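Local coordinates for protein BauA (Acinetobacter baumannii, PDB 6HCP) that takes up iron as ferric preacinetobactin through the outer membrane, probably as a TonB-dependent siderophore receptor, at residues Val190-Arg195 with Val204-Met209; Leu163-Ala168 with Phe241-Asp246; Pro666-Ala671 with Ser701-Phe706. All coordinates share one frame; numbering follows the deposited sequence. Where two conformers were deposited one is given.

In the fold
All three contacts belong to a TonB-dependent receptor, in which a plug domain sits inside a beta barrel. Interactions 1 and 3 are strand pairs within the barrel wall. Interaction 2 joins the end of a plug strand, and the chain just after it, to the wall. Interactions 1 and 2 have centres about 10 Å apart and touch directly: Lys166 NZ forms a salt bridge with Asp191 OD2 at 2.9 Å. Interaction 3 holds the last barrel strand, its centre about 16 Å from that of interaction 1 and about 23 Å from that of interaction 2. One C8E detergent molecule touches both interactions 1 and 2, and another touches Phe669 of interaction 3.

Interaction 1 (Val190-Arg195 with Val204-Met209); sequences VDVGRR and VRINGM. With C8E ((hydroxyethyloxy)tri(ethyloxy)octane), chain B.
Asp191 and Arg205 both hold CG anti to the backbone N (chi1 -171° and -180°), on the same face of an antiparallel beta hairpin in the barrel wall. The Arg205 chain then bends at chi2 (102°), and its guanidinium meets the carboxylate of Asp191. It grips side-on, one nitrogen to each oxygen. Arg205 NE gives its hydrogen to Asp191 OD1 at 2.9 Å, and Arg205 NH2 to Asp191 OD2, also at 2.9 Å. Both bonds are nearly straight and reach the syn side of the oxygens, somewhat out of the carboxylate plane. With Lys166 as second partner of Asp191 OD2, two positive groups probably favour the charged carboxylate. Asn207 lies alongside Asp191, and its OD1 takes a hydrogen bond from His189 NE2. The bent chain passes close by Gly193, which has no side chain: Arg205 CD lies 4.2 Å from Gly193 CA. The backbones are tied by paired bonds at Val190 with Gly208, Val192 with Ile206, and Arg194 with Val204. The other face includes Val190, Val192, Val204 and Ile206. There Val192 CG2 packs on Ile206 CB at 3.7 Å. Detergent reaches the far end of the pair, where C8E O9 lies 3.6 Å from Met209 N.

Interaction 2 (Leu163-Ala168 with Phe241-Asp246); sequences LVTKYA and FVDAYD. With C8E ((hydroxyethyloxy)tri(ethyloxy)octane), chain B.
Thr165 and Tyr167 each donate a hydrogen bond to a different oxygen of the Asp243 carboxylate. Thr165 and Asp243 meet tip to tip, with Thr165 OG1 2.6 Å from Asp243 OD1. The torsion of Thr165 sets OG1 between its backbone N and carbonyl carbon (chi1 57°). The hydroxyl meets OD1 from above the carboxylate plane, about 50° out of it. Tyr167 comes in at about a right angle to Asp243. Tyr167 OH lies 2.5 Å from Asp243 OD2 and is received on the syn lone pair of that oxygen. The two hydroxyls have further partners: Asn119 ND2 bonds to Thr165 OG1, and Arg293 NH2 to Tyr167 OH. Arg293 also makes a cation-pi contact with Phe241. As a donor to Tyr167 OH, it would probably polarise that hydroxyl toward giving its proton to Asp243.

The apolar part centres on two rings. The Tyr167 and Phe241 rings meet obliquely, their planes 53° apart. Phe241 CD1 lies over one face of the Tyr167 ring, toward the rim, 3.8 Å from Tyr167 CZ. Phe241 CB adds a van der Waals contact with Tyr167 OH at 3.5 Å.

The contact joins plug to barrel. Thr165 ends strand 159-165 of the plug sheet, and Tyr167 follows in the loop leading toward barrel strand 173-181. Asp243 and Phe241 lie on barrel strand 238-252, which runs between strands 221-234 and 282-297.

Interaction 3 (Pro666-Ala671 with Ser701-Phe706); sequences PVTFRA and SVSYDF
Thr668 O takes two hydrogen bonds, one from Ser703 N across the strands at 2.9 Å and one from a water at 3.0 Å. The same water donates to Ser701 OG and accepts from Arg670 NH1, at 2.8 Å. A second water links Arg670 NH1 to Ser703 OG. A third donates to Asp705 OD1 at 2.7 Å, also bonds to Ser703 OG, and reaches Pro666 O weakly. The Arg670 chain is extended from CG to NE and passes beside Ser701, whose OG lies 3.5 Å from Arg670 CB. Thr668 CG2 sits over the centre of one guanidinium face. The far end of Arg670 forms a salt bridge with Asp74 of the plug, and Asp705 forms one with Arg175.

The two strands are antiparallel neighbours in the barrel wall. Strand 697-705 is the last of the chain, and its other edge pairs with strand 173-181, the first strand of the barrel, which closes the cylinder. Strand 697-705 lies in the predicted TonB C-terminal box.

On the opposite face of the strands from the waters, with Tyr704 CG anti to the backbone N (chi1 176°), the Tyr704 ring presents its edge to Val667 CG2, 3.7 Å from Tyr704 CD1. At the end of the pair, Asp705 N donates to Pro666 O at 3.0 Å.

Interaction 1 (Val190-Arg195 with Val204-Met209)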
loop_
_atom_site.group_PDB
_atom_site.type_symbol
_atom_site.label_atom_id
_atom_site.label_comp_id
_atom_site.label_asym_id
_atom_site.label_seq_id
_atom_site.Cartn_x
_atom_site.Cartn_y
_atom_site.Cartn_z
ATOM N N VAL A 190 6.494 18.288 24.630
ATOM C CA VAL A 190 7.645 18.931 25.230
ATOM C C VAL A 190 8.022 18.179 26.509
ATOM O O VAL A 190 7.148 17.801 27.291
ATOM C CB VAL A 190 7.346 20.410 25.526
ATOM C CG1 VAL A 190 8.375 21.012 26.471
ATOM C CG2 VAL A 190 7.241 21.214 24.241
ATOM N N ASP A 191 9.328 17.932 26.662
ATOM C CA ASP A 191 9.899 17.252 27.806
ATOM C C ASP A 191 11.100 18.084 28.280
ATOM O O ASP A 191 12.059 18.258 27.522
ATOM C CB ASP A 191 10.330 15.829 27.441
ATOM C CG ASP A 191 10.742 14.969 28.627
ATOM O OD1 ASP A 191 10.694 15.482 29.775
ATOM O OD2 ASP A 191 11.072 13.784 28.409
ATOM N N VAL A 192 11.016 18.645 29.492
ATOM C CA VAL A 192 12.076 19.548 30.000
ATOM C C VAL A 192 12.440 19.156 31.431
ATOM O O VAL A 192 11.562 18.856 32.240
ATOM C CB VAL A 192 11.639 21.025 29.939
ATOM C CG1 VAL A 192 11.342 21.470 28.520
ATOM C CG2 VAL A 192 10.456 21.317 30.839
ATOM N N GLY A 193 13.744 19.122 31.716
ATOM C CA GLY A 193 14.227 18.841 33.051
ATOM C C GLY A 193 15.408 19.723 33.432
ATOM O O GLY A 193 16.220 20.105 32.584
ATOM N N ARG A 194 15.526 19.983 34.736
ATOM C CA ARG A 194 16.672 20.673 35.298
ATOM C C ARG A 194 16.738 20.347 36.790
ATOM O O ARG A 194 15.695 20.175 37.442
ATOM C CB ARG A 194 16.532 22.185 35.090
ATOM C CG ARG A 194 17.744 22.991 35.533
ATOM C CD ARG A 194 17.514 24.476 35.331
ATOM N NE ARG A 194 17.746 24.859 33.948
ATOM C CZ ARG A 194 18.949 25.009 33.403
ATOM N NH1 ARG A 194 20.036 24.881 34.146
ATOM N NH2 ARG A 194 19.064 25.256 32.112
ATOM N N ARG A 195 17.962 20.268 37.311
ATOM C CA ARG A 195 18.191 20.091 38.752
ATOM C C ARG A 195 18.735 21.396 39.350
ATOM O O ARG A 195 19.276 22.242 38.630
ATOM C CB ARG A 195 19.126 18.904 38.974
ATOM C CG ARG A 195 18.519 17.586 38.508
ATOM C CD ARG A 195 19.198 16.369 39.086
ATOM N NE ARG A 195 18.864 16.209 40.492
ATOM C CZ ARG A 195 17.740 15.673 40.954
ATOM N NH1 ARG A 195 17.496 15.697 42.253
ATOM N NH2 ARG A 195 16.856 15.147 40.120
ATOM N N VAL A 204 13.310 19.030 38.854
ATOM C CA VAL A 204 12.023 19.340 38.259
ATOM C C VAL A 204 12.003 18.765 36.833
ATOM O O VAL A 204 12.910 19.037 36.024
ATOM C CB VAL A 204 11.776 20.854 38.233
ATOM C CG1 VAL A 204 10.452 21.171 37.578
ATOM C CG2 VAL A 204 11.872 21.486 39.618
ATOM N N ARG A 205 10.963 17.988 36.520
ATOM C CA ARG A 205 10.789 17.403 35.161
ATOM C C ARG A 205 9.335 17.601 34.716
ATOM O O ARG A 205 8.407 17.242 35.422
ATOM C CB ARG A 205 11.231 15.934 35.184
ATOM C CG ARG A 205 11.108 15.219 33.843
ATOM C CD ARG A 205 12.427 15.065 33.127
ATOM N NE ARG A 205 12.294 14.327 31.881
ATOM C CZ ARG A 205 12.934 13.209 31.610
ATOM N NH1 ARG A 205 13.654 12.614 32.543
ATOM N NH2 ARG A 205 12.847 12.681 30.399
ATOM N N ILE A 206 9.140 18.249 33.565
ATOM C CA ILE A 206 7.833 18.643 33.116
ATOM C C ILE A 206 7.599 18.043 31.720
ATOM O O ILE A 206 8.454 18.155 30.861
ATOM C CB ILE A 206 7.703 20.180 33.096
ATOM C CG1 ILE A 206 7.946 20.802 34.474
ATOM C CG2 ILE A 206 6.360 20.604 32.559
ATOM C CD1 ILE A 206 8.134 22.299 34.420
ATOM N N ASN A 207 6.416 17.459 31.505
ATOM C CA ASN A 207 6.022 16.995 30.185
ATOM C C ASN A 207 4.685 17.629 29.839
ATOM O O ASN A 207 3.793 17.731 30.689
ATOM C CB ASN A 207 5.967 15.466 30.108
ATOM C CG ASN A 207 7.325 14.822 30.027
ATOM O OD1 ASN A 207 7.782 14.462 28.942
ATOM N ND2 ASN A 207 7.988 14.682 31.169
ATOM N N GLY A 208 4.555 18.064 28.580
ATOM C CA GLY A 208 3.311 18.541 28.046
ATOM C C GLY A 208 3.083 17.977 26.651
ATOM O O GLY A 208 4.014 17.869 25.874
ATOM N N MET A 209 1.877 17.463 26.406
ATOM C CA MET A 209 1.550 16.812 25.135
ATOM C C MET A 209 0.120 17.167 24.752
ATOM O O MET A 209 -0.779 17.342 25.595
ATOM C CB MET A 209 1.750 15.298 25.242
ATOM C CG MET A 209 1.316 14.496 24.001
ATOM S SD MET A 209 -0.458 14.264 23.939
ATOM C CE MET A 209 -0.726 13.087 25.273
HETATM C C1 C8E B . -6.753 19.193 29.953
HETATM C C2 C8E B . -5.588 18.240 30.119
HETATM C C3 C8E B . -4.237 18.941 30.260
HETATM C C4 C8E B . -3.957 19.911 29.113
HETATM C C5 C8E B . -2.486 20.325 29.069
HETATM C C6 C8E B . -2.060 20.708 27.656
HETATM C C7 C8E B . -0.552 20.892 27.536
HETATM C C8 C8E B . -0.178 21.350 26.127
HETATM O O9 C8E B . 1.155 20.939 25.795
HETATM C C10 C8E B . 1.554 21.278 24.469
HETATM C C11 C8E B . 3.062 21.184 24.371
HETATM O O12 C8E B . 3.422 20.790 23.054
#

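Interaction 2 (Leu163-Ala168 with Phe241-Asp246)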
loop_
_atom_site.group_PDB
_atom_site.type_symbol
_atom_site.label_atom_id
_atom_site.label_comp_id
_atom_site.label_asym_id
_atom_site.label_seq_id
_atom_site.Cartn_x
_atom_site.Cartn_y
_atom_site.Cartn_z
ATOM N N LEU A 163 3.961 1.825 36.223
ATOM C CA LEU A 163 4.444 2.939 35.433
ATOM C C LEU A 163 5.345 3.806 36.313
ATOM O O LEU A 163 4.930 4.251 37.407
ATOM C CB LEU A 163 3.261 3.753 34.907
ATOM C CG LEU A 163 2.172 2.943 34.197
ATOM C CD1 LEU A 163 1.079 3.854 33.676
ATOM C CD2 LEU A 163 2.747 2.119 33.058
ATOM N N VAL A 164 6.603 3.924 35.890
ATOM C CA VAL A 164 7.627 4.644 36.636
ATOM C C VAL A 164 7.774 6.027 35.999
ATOM O O VAL A 164 8.029 6.137 34.797
ATOM C CB VAL A 164 8.956 3.872 36.617
ATOM C CG1 VAL A 164 10.076 4.638 37.314
ATOM C CG2 VAL A 164 8.806 2.478 37.195
ATOM N N THR A 165 7.549 7.077 36.785
ATOM C CA THR A 165 7.515 8.434 36.252
ATOM C C THR A 165 8.944 8.939 35.994
ATOM O O THR A 165 9.931 8.354 36.466
ATOM C CB THR A 165 6.765 9.390 37.185
ATOM O OG1 THR A 165 7.408 9.347 38.459
ATOM C CG2 THR A 165 5.301 9.031 37.300
ATOM N N LYS A 166 9.022 10.021 35.220
ATOM C CA LYS A 166 10.301 10.666 34.862
ATOM C C LYS A 166 10.690 11.696 35.938
ATOM O O LYS A 166 9.870 12.539 36.320
ATOM C CB LYS A 166 10.157 11.420 33.538
ATOM C CG LYS A 166 10.018 10.571 32.287
ATOM C CD LYS A 166 9.565 11.406 31.087
ATOM C CE LYS A 166 9.721 10.686 29.762
ATOM N NZ LYS A 166 9.267 11.529 28.630
ATOM N N TYR A 167 11.973 11.694 36.307
ATOM C CA TYR A 167 12.551 12.756 37.136
ATOM C C TYR A 167 13.762 13.370 36.403
ATOM O O TYR A 167 14.303 12.783 35.449
ATOM C CB TYR A 167 12.928 12.184 38.506
ATOM C CG TYR A 167 11.769 11.596 39.280
ATOM C CD1 TYR A 167 10.795 12.410 39.843
ATOM C CD2 TYR A 167 11.600 10.223 39.369
ATOM C CE1 TYR A 167 9.714 11.876 40.531
ATOM C CE2 TYR A 167 10.531 9.674 40.062
ATOM C CZ TYR A 167 9.580 10.497 40.635
ATOM O OH TYR A 167 8.515 9.940 41.294
ATOM N N ALA A 168 14.199 14.541 36.873
ATOM C CA ALA A 168 15.243 15.313 36.196
ATOM C C ALA A 168 16.586 14.597 36.289
ATOM O O ALA A 168 17.056 14.267 37.373
ATOM C CB ALA A 168 15.329 16.700 36.774
ATOM N N PHE A 241 9.744 12.234 46.598
ATOM C CA PHE A 241 9.353 12.248 45.172
ATOM C C PHE A 241 7.885 12.656 45.079
ATOM O O PHE A 241 7.048 12.083 45.749
ATOM C CB PHE A 241 9.522 10.861 44.546
ATOM C CG PHE A 241 10.902 10.281 44.639
ATOM C CD1 PHE A 241 11.831 10.509 43.643
ATOM C CD2 PHE A 241 11.262 9.476 45.703
ATOM C CE1 PHE A 241 13.090 9.942 43.710
ATOM C CE2 PHE A 241 12.515 8.891 45.753
ATOM C CZ PHE A 241 13.446 9.183 44.793
ATOM N N VAL A 242 7.589 13.677 44.272
ATOM C CA VAL A 242 6.242 14.119 44.055
ATOM C C VAL A 242 5.944 14.035 42.555
ATOM O O VAL A 242 6.774 14.426 41.729
ATOM C CB VAL A 242 6.030 15.543 44.588
ATOM C CG1 VAL A 242 4.650 16.075 44.253
ATOM C CG2 VAL A 242 6.292 15.628 46.082
ATOM N N ASP A 243 4.752 13.547 42.224
ATOM C CA ASP A 243 4.280 13.449 40.839
ATOM C C ASP A 243 2.855 13.988 40.767
ATOM O O ASP A 243 2.035 13.768 41.662
ATOM C CB ASP A 243 4.352 11.994 40.359
ATOM C CG ASP A 243 5.756 11.437 40.336
ATOM O OD1 ASP A 243 6.466 11.665 39.326
ATOM O OD2 ASP A 243 6.151 10.791 41.335
ATOM N N ALA A 244 2.552 14.708 39.690
ATOM C CA ALA A 244 1.196 15.139 39.428
ATOM C C ALA A 244 0.961 15.194 37.916
ATOM O O ALA A 244 1.875 15.510 37.159
ATOM C CB ALA A 244 0.935 16.485 40.051
ATOM N N TYR A 245 -0.287 14.966 37.504
ATOM C CA TYR A 245 -0.612 15.057 36.096
ATOM C C TYR A 245 -2.073 15.430 35.924
ATOM O O TYR A 245 -2.920 15.211 36.806
ATOM C CB TYR A 245 -0.267 13.741 35.399
ATOM C CG TYR A 245 -1.282 12.656 35.649
ATOM C CD1 TYR A 245 -2.434 12.580 34.896
ATOM C CD2 TYR A 245 -1.163 11.816 36.740
ATOM C CE1 TYR A 245 -3.433 11.661 35.185
ATOM C CE2 TYR A 245 -2.132 10.867 37.022
ATOM C CZ TYR A 245 -3.272 10.787 36.244
ATOM O OH TYR A 245 -4.262 9.890 36.539
ATOM N N ASP A 246 -2.368 15.952 34.731
ATOM C CA ASP A 246 -3.697 16.266 34.298
ATOM C C ASP A 246 -3.811 15.770 32.853
ATOM O O ASP A 246 -2.952 16.126 32.017
ATOM C CB ASP A 246 -3.921 17.778 34.407
ATOM C CG ASP A 246 -5.308 18.288 34.059
ATOM O OD1 ASP A 246 -6.195 17.483 33.727
ATOM O OD2 ASP A 246 -5.479 19.515 34.089
HETATM C C1 C8E B . -6.753 19.193 29.953
HETATM C C2 C8E B . -5.588 18.240 30.119
HETATM C C3 C8E B . -4.237 18.941 30.260
HETATM C C4 C8E B . -3.957 19.911 29.113
HETATM C C5 C8E B . -2.486 20.325 29.069
HETATM C C6 C8E B . -2.060 20.708 27.656
HETATM C C7 C8E B . -0.552 20.892 27.536
HETATM C C8 C8E B . -0.178 21.350 26.127
HETATM O O9 C8E B . 1.155 20.939 25.795
HETATM C C10 C8E B . 1.554 21.278 24.469
HETATM C C11 C8E B . 3.062 21.184 24.371
HETATM O O12 C8E B . 3.422 20.790 23.054
#

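Interaction 3 (Pro666-Ala671 with Ser701-Phe706)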
loop_
_atom_site.group_PDB
_atom_site.type_symbol
_atom_site.label_atom_id
_atom_site.label_comp_id
_atom_site.label_asym_id
_atom_site.label_seq_id
_atom_site.Cartn_x
_atom_site.Cartn_y
_atom_site.Cartn_z
ATOM N N PRO A 666 20.940 16.987 18.879
ATOM C CA PRO A 666 20.362 15.690 18.518
ATOM C C PRO A 666 18.976 15.852 17.879
ATOM O O PRO A 666 18.157 16.631 18.355
ATOM C CB PRO A 666 20.291 14.910 19.844
ATOM C CG PRO A 666 21.384 15.554 20.703
ATOM C CD PRO A 666 21.419 17.011 20.271
ATOM N N VAL A 667 18.790 15.182 16.738
ATOM C CA VAL A 667 17.525 15.130 16.013
ATOM C C VAL A 667 17.250 13.669 15.637
ATOM O O VAL A 667 18.155 12.963 15.189
ATOM C CB VAL A 667 17.557 16.013 14.753
ATOM C CG1 VAL A 667 16.311 15.825 13.906
ATOM C CG2 VAL A 667 17.735 17.484 15.101
ATOM N N THR A 668 16.001 13.223 15.854
ATOM C CA THR A 668 15.580 11.884 15.467
ATOM C C THR A 668 14.259 11.960 14.683
ATOM O O THR A 668 13.303 12.622 15.090
ATOM C CB THR A 668 15.424 10.956 16.676
ATOM O OG1 THR A 668 16.685 10.802 17.310
ATOM C CG2 THR A 668 14.914 9.582 16.301
ATOM N N PHE A 669 14.271 11.316 13.516
ATOM C CA PHE A 669 13.110 11.137 12.652
ATOM C C PHE A 669 12.616 9.691 12.785
ATOM O O PHE A 669 13.423 8.772 12.791
ATOM C CB PHE A 669 13.479 11.378 11.188
ATOM C CG PHE A 669 14.055 12.743 10.895
ATOM C CD1 PHE A 669 15.408 12.994 11.078
ATOM C CD2 PHE A 669 13.242 13.783 10.495
ATOM C CE1 PHE A 669 15.930 14.262 10.861
ATOM C CE2 PHE A 669 13.769 15.042 10.250
ATOM C CZ PHE A 669 15.108 15.285 10.453
ATOM N N ARG A 670 11.294 9.515 12.884
ATOM C CA ARG A 670 10.698 8.194 13.025
ATOM C C ARG A 670 9.495 8.090 12.092
ATOM O O ARG A 670 8.673 9.014 11.979
ATOM C CB ARG A 670 10.252 7.924 14.467
ATOM C CG ARG A 670 11.386 7.794 15.467
ATOM C CD ARG A 670 10.902 7.671 16.909
ATOM N NE ARG A 670 11.991 7.365 17.819
ATOM C CZ ARG A 670 12.504 8.223 18.690
ATOM N NH1 ARG A 670 12.193 9.508 18.634
ATOM N NH2 ARG A 670 13.326 7.780 19.619
ATOM N N ALA A 671 9.388 6.924 11.458
ATOM C CA ALA A 671 8.287 6.586 10.600
ATOM C C ALA A 671 7.886 5.147 10.925
ATOM O O ALA A 671 8.748 4.286 10.962
ATOM C CB ALA A 671 8.668 6.724 9.140
ATOM N N SER A 701 7.162 11.034 13.476
ATOM C CA SER A 701 7.562 11.973 14.488
ATOM C C SER A 701 8.956 12.523 14.189
ATOM O O SER A 701 9.797 11.841 13.606
ATOM C CB SER A 701 7.481 11.392 15.887
ATOM O OG SER A 701 8.459 10.403 16.117
ATOM N N VAL A 702 9.196 13.731 14.713
ATOM C CA VAL A 702 10.489 14.395 14.658
ATOM C C VAL A 702 10.771 15.002 16.034
ATOM O O VAL A 702 9.925 15.714 16.561
ATOM C CB VAL A 702 10.501 15.489 13.575
ATOM C CG1 VAL A 702 11.820 16.244 13.558
ATOM C CG2 VAL A 702 10.187 14.914 12.203
ATOM N N SER A 703 11.946 14.702 16.598
ATOM C CA SER A 703 12.352 15.277 17.856
ATOM C C SER A 703 13.629 16.114 17.671
ATOM O O SER A 703 14.505 15.776 16.881
ATOM C CB SER A 703 12.550 14.215 18.895
ATOM O OG SER A 703 13.767 13.525 18.676
ATOM N N TYR A 704 13.705 17.189 18.460
ATOM C CA TYR A 704 14.845 18.093 18.509
ATOM C C TYR A 704 15.183 18.384 19.976
ATOM O O TYR A 704 14.299 18.783 20.749
ATOM C CB TYR A 704 14.501 19.390 17.777
ATOM C CG TYR A 704 15.573 20.454 17.847
ATOM C CD1 TYR A 704 16.582 20.508 16.899
ATOM C CD2 TYR A 704 15.502 21.480 18.774
ATOM C CE1 TYR A 704 17.514 21.534 16.888
ATOM C CE2 TYR A 704 16.441 22.499 18.794
ATOM C CZ TYR A 704 17.463 22.514 17.861
ATOM O OH TYR A 704 18.420 23.485 17.908
ATOM N N ASP A 705 16.468 18.214 20.328
ATOM C CA ASP A 705 16.976 18.522 21.670
ATOM C C ASP A 705 17.639 19.911 21.675
ATOM O O ASP A 705 18.587 20.160 20.922
ATOM C CB ASP A 705 17.997 17.477 22.110
ATOM C CG ASP A 705 17.388 16.120 22.448
ATOM O OD1 ASP A 705 16.254 15.859 22.015
ATOM O OD2 ASP A 705 18.086 15.314 23.051
ATOM N N PHE A 706 17.137 20.799 22.531
ATOM C CA PHE A 706 17.652 22.164 22.659
ATOM C C PHE A 706 18.955 22.159 23.471
ATOM O O PHE A 706 19.693 23.151 23.449
ATOM C CB PHE A 706 16.608 23.087 23.287
ATOM C CG PHE A 706 15.394 23.350 22.433
ATOM C CD1 PHE A 706 14.312 22.485 22.457
ATOM C CD2 PHE A 706 15.315 24.478 21.636
ATOM C CE1 PHE A 706 13.188 22.738 21.690
ATOM C CE2 PHE A 706 14.190 24.728 20.865
ATOM C CZ PHE A 706 13.128 23.857 20.894
ATOM O OXT PHE A 706 19.383 21.141 24.030
HETATM O O HOH W 1 16.185 14.837 19.491
HETATM O O HOH W 2 11.164 11.192 16.585
HETATM O O HOH W 3 13.282 11.428 20.565
#